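Probable thiosulfate sulfurtransferase (Thermus thermophilus, PDB 2EG4) probably transfers sulfur from thiosulfate to acceptors such as cyanide, as a two-domain rhodanese-type sulfurtransferase, and binds a zinc ion. Local coordinates at residues L47-R61 against T78-Q90. Residues are numbered along the deposited sequence; the frame is centred on the assembly and turned at random.
Sequences LEGGLTELFQTLGLR and TAFFLGLGGLEVQ
Phe55 carries one face of its ring against Leu87, whose CD1 sits almost exactly over the middle, 3.7 Å from the centroid and 10° off the normal: a clear CH-pi contact. Near the rim of the opposite face lies the carbonyl O of Leu51 from its own helix, while the ring edge meets the backbone of 78-90, Phe55 CE2 coming 3.6 Å from Gly85 O. The pair illustrates how a helix end is packed in the first rhodanese-like domain, an alpha/beta fold with a parallel sheet: the 47-57 part of helix 41-57 crosses the 78-84 part of helix 73-84 at -101°, beside the turn that leads into strand 89-92. That turn is a Schellman motif with Gly86 at positive phi, and Gly85 just before it makes the close approach possible, since a CB there would clash with Phe55 CZ. With CG anti to the carbonyl carbon (chi1 -64°), the Phe55 ring is brought against this turn, and its CE1 also packs 3.9 Å from Leu82 CD1. Replacing this ring with an alanine side chain is likely to leave Leu87 CD1 without its aromatic partner and to open a gap beside Gly85. Leu60, which also touches strand 8-11, crosses Leu82 at about a right angle, Leu60 CD1 lying 4.0 Å from Leu82 CD2; toward the other end, Leu51 CD1 rests 3.8 Å from Gly85 CA, and Leu47 forks, sending CD1 to Phe81 CE1 and CD2 to within 3.9 Å of Leu84 CD2.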
loop_
_atom_site.group_PDB
_atom_site.type_symbol
_atom_site.label_atom_id
_atom_site.label_comp_id
_atom_site.label_asym_id
_atom_site.label_seq_id
_atom_site.Cartn_x
_atom_site.Cartn_y
_atom_site.Cartn_z
ATOM N N LEU A 47 -6.585 13.637 -3.123
ATOM C CA LEU A 47 -5.897 12.634 -2.301
ATOM C C LEU A 47 -4.798 13.289 -1.484
ATOM O O LEU A 47 -4.652 13.025 -0.293
ATOM C CB LEU A 47 -5.312 11.545 -3.191
ATOM C CG LEU A 47 -4.419 10.514 -2.488
ATOM C CD1 LEU A 47 -5.171 9.836 -1.317
ATOM C CD2 LEU A 47 -4.045 9.479 -3.518
ATOM N N GLU A 48 -4.015 14.144 -2.122
ATOM C CA GLU A 48 -2.949 14.837 -1.407
ATOM C C GLU A 48 -3.527 15.677 -0.267
ATOM O O GLU A 48 -2.964 15.689 0.824
ATOM C CB GLU A 48 -2.165 15.710 -2.390
ATOM C CG GLU A 48 -0.964 16.433 -1.806
ATOM C CD GLU A 48 -0.272 17.293 -2.848
ATOM O OE1 GLU A 48 0.734 16.837 -3.438
ATOM O OE2 GLU A 48 -0.746 18.427 -3.081
ATOM N N GLY A 49 -4.650 16.368 -0.516
ATOM C CA GLY A 49 -5.269 17.184 0.525
ATOM C C GLY A 49 -5.776 16.335 1.679
ATOM O O GLY A 49 -5.653 16.714 2.852
ATOM N N GLY A 50 -6.345 15.185 1.342
ATOM C CA GLY A 50 -6.862 14.266 2.351
ATOM C C GLY A 50 -5.719 13.736 3.209
ATOM O O GLY A 50 -5.868 13.568 4.429
ATOM N N LEU A 51 -4.573 13.478 2.583
ATOM C CA LEU A 51 -3.413 13.005 3.342
ATOM C C LEU A 51 -2.908 14.133 4.244
ATOM O O LEU A 51 -2.535 13.895 5.382
ATOM C CB LEU A 51 -2.308 12.530 2.404
ATOM C CG LEU A 51 -2.645 11.217 1.679
ATOM C CD1 LEU A 51 -1.682 10.949 0.523
ATOM C CD2 LEU A 51 -2.557 10.059 2.679
ATOM N N THR A 52 -2.904 15.366 3.749
ATOM C CA THR A 52 -2.462 16.482 4.602
ATOM C C THR A 52 -3.310 16.549 5.867
ATOM O O THR A 52 -2.789 16.702 6.977
ATOM C CB THR A 52 -2.610 17.842 3.893
ATOM O OG1 THR A 52 -1.617 17.954 2.880
ATOM C CG2 THR A 52 -2.404 18.984 4.873
ATOM N N GLU A 53 -4.622 16.437 5.698
ATOM C CA GLU A 53 -5.543 16.522 6.824
ATOM C C GLU A 53 -5.288 15.389 7.807
ATOM O O GLU A 53 -5.292 15.590 9.022
ATOM C CB GLU A 53 -6.987 16.462 6.341
ATOM C CG GLU A 53 -8.006 16.354 7.451
ATOM C CD GLU A 53 -7.981 17.537 8.415
ATOM O OE1 GLU A 53 -7.409 18.592 8.075
ATOM O OE2 GLU A 53 -8.553 17.404 9.518
ATOM N N LEU A 54 -5.058 14.205 7.261
ATOM C CA LEU A 54 -4.790 13.026 8.079
ATOM C C LEU A 54 -3.483 13.174 8.839
ATOM O O LEU A 54 -3.414 12.891 10.042
ATOM C CB LEU A 54 -4.730 11.792 7.183
ATOM C CG LEU A 54 -4.429 10.458 7.881
ATOM C CD1 LEU A 54 -5.580 10.033 8.780
ATOM C CD2 LEU A 54 -4.202 9.406 6.807
ATOM N N PHE A 55 -2.441 13.601 8.136
ATOM C CA PHE A 55 -1.132 13.788 8.750
ATOM C C PHE A 55 -1.206 14.806 9.886
ATOM O O PHE A 55 -0.630 14.598 10.956
ATOM C CB PHE A 55 -0.120 14.275 7.719
ATOM C CG PHE A 55 0.174 13.290 6.602
ATOM C CD1 PHE A 55 -0.412 12.031 6.567
ATOM C CD2 PHE A 55 1.072 13.637 5.596
ATOM C CE1 PHE A 55 -0.107 11.120 5.529
ATOM C CE2 PHE A 55 1.380 12.750 4.572
ATOM C CZ PHE A 55 0.794 11.489 4.535
ATOM N N GLN A 56 -1.916 15.908 9.661
ATOM C CA GLN A 56 -2.030 16.934 10.696
ATOM C C GLN A 56 -2.853 16.470 11.891
ATOM O O GLN A 56 -2.470 16.692 13.044
ATOM C CB GLN A 56 -2.634 18.216 10.110
ATOM C CG GLN A 56 -1.815 18.775 8.967
ATOM C CD GLN A 56 -2.234 20.178 8.574
ATOM O OE1 GLN A 56 -3.387 20.569 8.760
ATOM N NE2 GLN A 56 -1.303 20.934 8.008
ATOM N N THR A 57 -3.971 15.813 11.627
ATOM C CA THR A 57 -4.844 15.341 12.692
ATOM C C THR A 57 -4.155 14.303 13.578
ATOM O O THR A 57 -4.370 14.295 14.792
ATOM C CB THR A 57 -6.158 14.756 12.125
ATOM O OG1 THR A 57 -6.862 15.776 11.403
ATOM C CG2 THR A 57 -7.058 14.288 13.249
ATOM N N LEU A 58 -3.332 13.440 12.977
ATOM C CA LEU A 58 -2.607 12.404 13.745
ATOM C C LEU A 58 -1.246 12.871 14.259
ATOM O O LEU A 58 -0.527 12.123 14.942
ATOM C CB LEU A 58 -2.406 11.147 12.894
ATOM C CG LEU A 58 -3.666 10.342 12.594
ATOM C CD1 LEU A 58 -3.276 9.041 11.891
ATOM C CD2 LEU A 58 -4.412 10.034 13.866
ATOM N N GLY A 59 -0.886 14.107 13.937
ATOM C CA GLY A 59 0.400 14.629 14.370
ATOM C C GLY A 59 1.552 13.850 13.767
ATOM O O GLY A 59 2.550 13.570 14.439
ATOM N N LEU A 60 1.409 13.493 12.491
ATOM C CA LEU A 60 2.423 12.742 11.776
ATOM C C LEU A 60 3.497 13.652 11.212
ATOM O O LEU A 60 3.241 14.820 10.883
ATOM C CB LEU A 60 1.797 11.943 10.635
ATOM C CG LEU A 60 0.710 10.930 10.964
ATOM C CD1 LEU A 60 0.351 10.139 9.705
ATOM C CD2 LEU A 60 1.226 9.990 12.050
ATOM N N ARG A 61 4.697 13.099 11.104
ATOM C CA ARG A 61 5.868 13.792 10.584
ATOM C C ARG A 61 6.936 12.723 10.393
ATOM O O ARG A 61 6.934 11.716 11.108
ATOM C CB ARG A 61 6.361 14.822 11.592
ATOM C CG ARG A 61 6.577 14.235 12.973
ATOM C CD ARG A 61 7.354 15.167 13.878
ATOM N NE ARG A 61 7.636 14.544 15.168
ATOM C CZ ARG A 61 8.345 13.429 15.319
ATOM N NH1 ARG A 61 8.852 12.811 14.257
ATOM N NH2 ARG A 61 8.540 12.928 16.534
ATOM N N THR A 78 -1.535 0.910 4.156
ATOM C CA THR A 78 -1.486 2.099 4.984
ATOM C C THR A 78 -0.114 2.767 4.822
ATOM O O THR A 78 -0.046 3.980 4.651
ATOM C CB THR A 78 -1.791 1.756 6.466
ATOM O OG1 THR A 78 -3.080 1.108 6.542
ATOM C CG2 THR A 78 -1.865 3.043 7.308
ATOM N N ALA A 79 0.974 1.987 4.862
ATOM C CA ALA A 79 2.305 2.563 4.685
ATOM C C ALA A 79 2.434 3.196 3.307
ATOM O O ALA A 79 3.109 4.217 3.140
ATOM C CB ALA A 79 3.390 1.489 4.873
ATOM N N PHE A 80 1.789 2.576 2.331
ATOM C CA PHE A 80 1.823 3.090 0.973
ATOM C C PHE A 80 1.207 4.488 0.922
ATOM O O PHE A 80 1.772 5.392 0.311
ATOM C CB PHE A 80 1.085 2.174 0.011
ATOM C CG PHE A 80 1.164 2.646 -1.417
ATOM C CD1 PHE A 80 2.372 2.575 -2.118
ATOM C CD2 PHE A 80 0.068 3.255 -2.020
ATOM C CE1 PHE A 80 2.484 3.112 -3.397
ATOM C CE2 PHE A 80 0.174 3.797 -3.310
ATOM C CZ PHE A 80 1.380 3.726 -3.990
ATOM N N PHE A 81 0.068 4.675 1.563
ATOM C CA PHE A 81 -0.540 6.008 1.570
ATOM C C PHE A 81 0.358 7.029 2.273
ATOM O O PHE A 81 0.525 8.152 1.797
ATOM C CB PHE A 81 -1.895 5.983 2.293
ATOM C CG PHE A 81 -3.038 5.546 1.433
ATOM C CD1 PHE A 81 -3.515 6.376 0.418
ATOM C CD2 PHE A 81 -3.667 4.340 1.656
ATOM C CE1 PHE A 81 -4.618 5.994 -0.356
ATOM C CE2 PHE A 81 -4.780 3.937 0.895
ATOM C CZ PHE A 81 -5.257 4.777 -0.121
ATOM N N LEU A 82 0.918 6.667 3.437
ATOM C CA LEU A 82 1.747 7.640 4.142
ATOM C C LEU A 82 2.991 8.013 3.331
ATOM O O LEU A 82 3.362 9.191 3.277
ATOM C CB LEU A 82 2.113 7.103 5.541
ATOM C CG LEU A 82 1.150 7.521 6.673
ATOM C CD1 LEU A 82 -0.284 7.320 6.255
ATOM C CD2 LEU A 82 1.450 6.739 7.967
ATOM N N GLY A 83 3.616 7.026 2.689
ATOM C CA GLY A 83 4.796 7.298 1.879
ATOM C C GLY A 83 4.417 8.097 0.632
ATOM O O GLY A 83 5.162 8.955 0.155
ATOM N N LEU A 84 3.247 7.794 0.094
ATOM C CA LEU A 84 2.738 8.496 -1.094
ATOM C C LEU A 84 2.496 9.978 -0.790
ATOM O O LEU A 84 2.553 10.830 -1.687
ATOM C CB LEU A 84 1.445 7.821 -1.555
ATOM C CG LEU A 84 0.713 8.462 -2.752
ATOM C CD1 LEU A 84 1.576 8.411 -4.012
ATOM C CD2 LEU A 84 -0.589 7.718 -2.980
ATOM N N GLY A 85 2.222 10.281 0.475
ATOM C CA GLY A 85 2.017 11.654 0.890
ATOM C C GLY A 85 3.332 12.350 1.177
ATOM O O GLY A 85 3.334 13.493 1.645
ATOM N N GLY A 86 4.445 11.653 0.942
ATOM C CA GLY A 86 5.758 12.248 1.152
ATOM C C GLY A 86 6.468 12.004 2.475
ATOM O O GLY A 86 7.533 12.573 2.723
ATOM N N LEU A 87 5.880 11.200 3.349
ATOM C CA LEU A 87 6.539 10.907 4.622
ATOM C C LEU A 87 7.568 9.807 4.441
ATOM O O LEU A 87 7.423 8.954 3.569
ATOM C CB LEU A 87 5.519 10.438 5.650
ATOM C CG LEU A 87 4.515 11.461 6.157
ATOM C CD1 LEU A 87 3.468 10.753 7.011
ATOM C CD2 LEU A 87 5.247 12.526 6.954
ATOM N N GLU A 88 8.623 9.838 5.258
ATOM C CA GLU A 88 9.641 8.800 5.229
ATOM C C GLU A 88 9.041 7.691 6.100
ATOM O O GLU A 88 8.727 7.923 7.254
ATOM C CB GLU A 88 10.944 9.323 5.837
ATOM C CG GLU A 88 11.586 10.420 4.984
ATOM C CD GLU A 88 11.764 9.988 3.525
ATOM O OE1 GLU A 88 12.379 8.921 3.291
ATOM O OE2 GLU A 88 11.292 10.717 2.616
ATOM N N VAL A 89 8.832 6.511 5.526
ATOM C CA VAL A 89 8.204 5.424 6.273
ATOM C C VAL A 89 9.024 4.163 6.362
ATOM O O VAL A 89 9.860 3.872 5.492
ATOM C CB VAL A 89 6.816 5.047 5.652
ATOM C CG1 VAL A 89 5.907 6.253 5.677
ATOM C CG2 VAL A 89 6.985 4.559 4.216
ATOM N N GLN A 90 8.782 3.402 7.426
ATOM C CA GLN A 90 9.461 2.136 7.627
ATOM C C GLN A 90 8.432 1.152 8.169
ATOM O O GLN A 90 7.577 1.540 8.956
ATOM C CB GLN A 90 10.598 2.302 8.637
ATOM C CG GLN A 90 11.413 1.058 8.877
ATOM C CD GLN A 90 12.624 1.351 9.746
ATOM O OE1 GLN A 90 13.276 2.386 9.581
ATOM N NE2 GLN A 90 12.934 0.446 10.667
#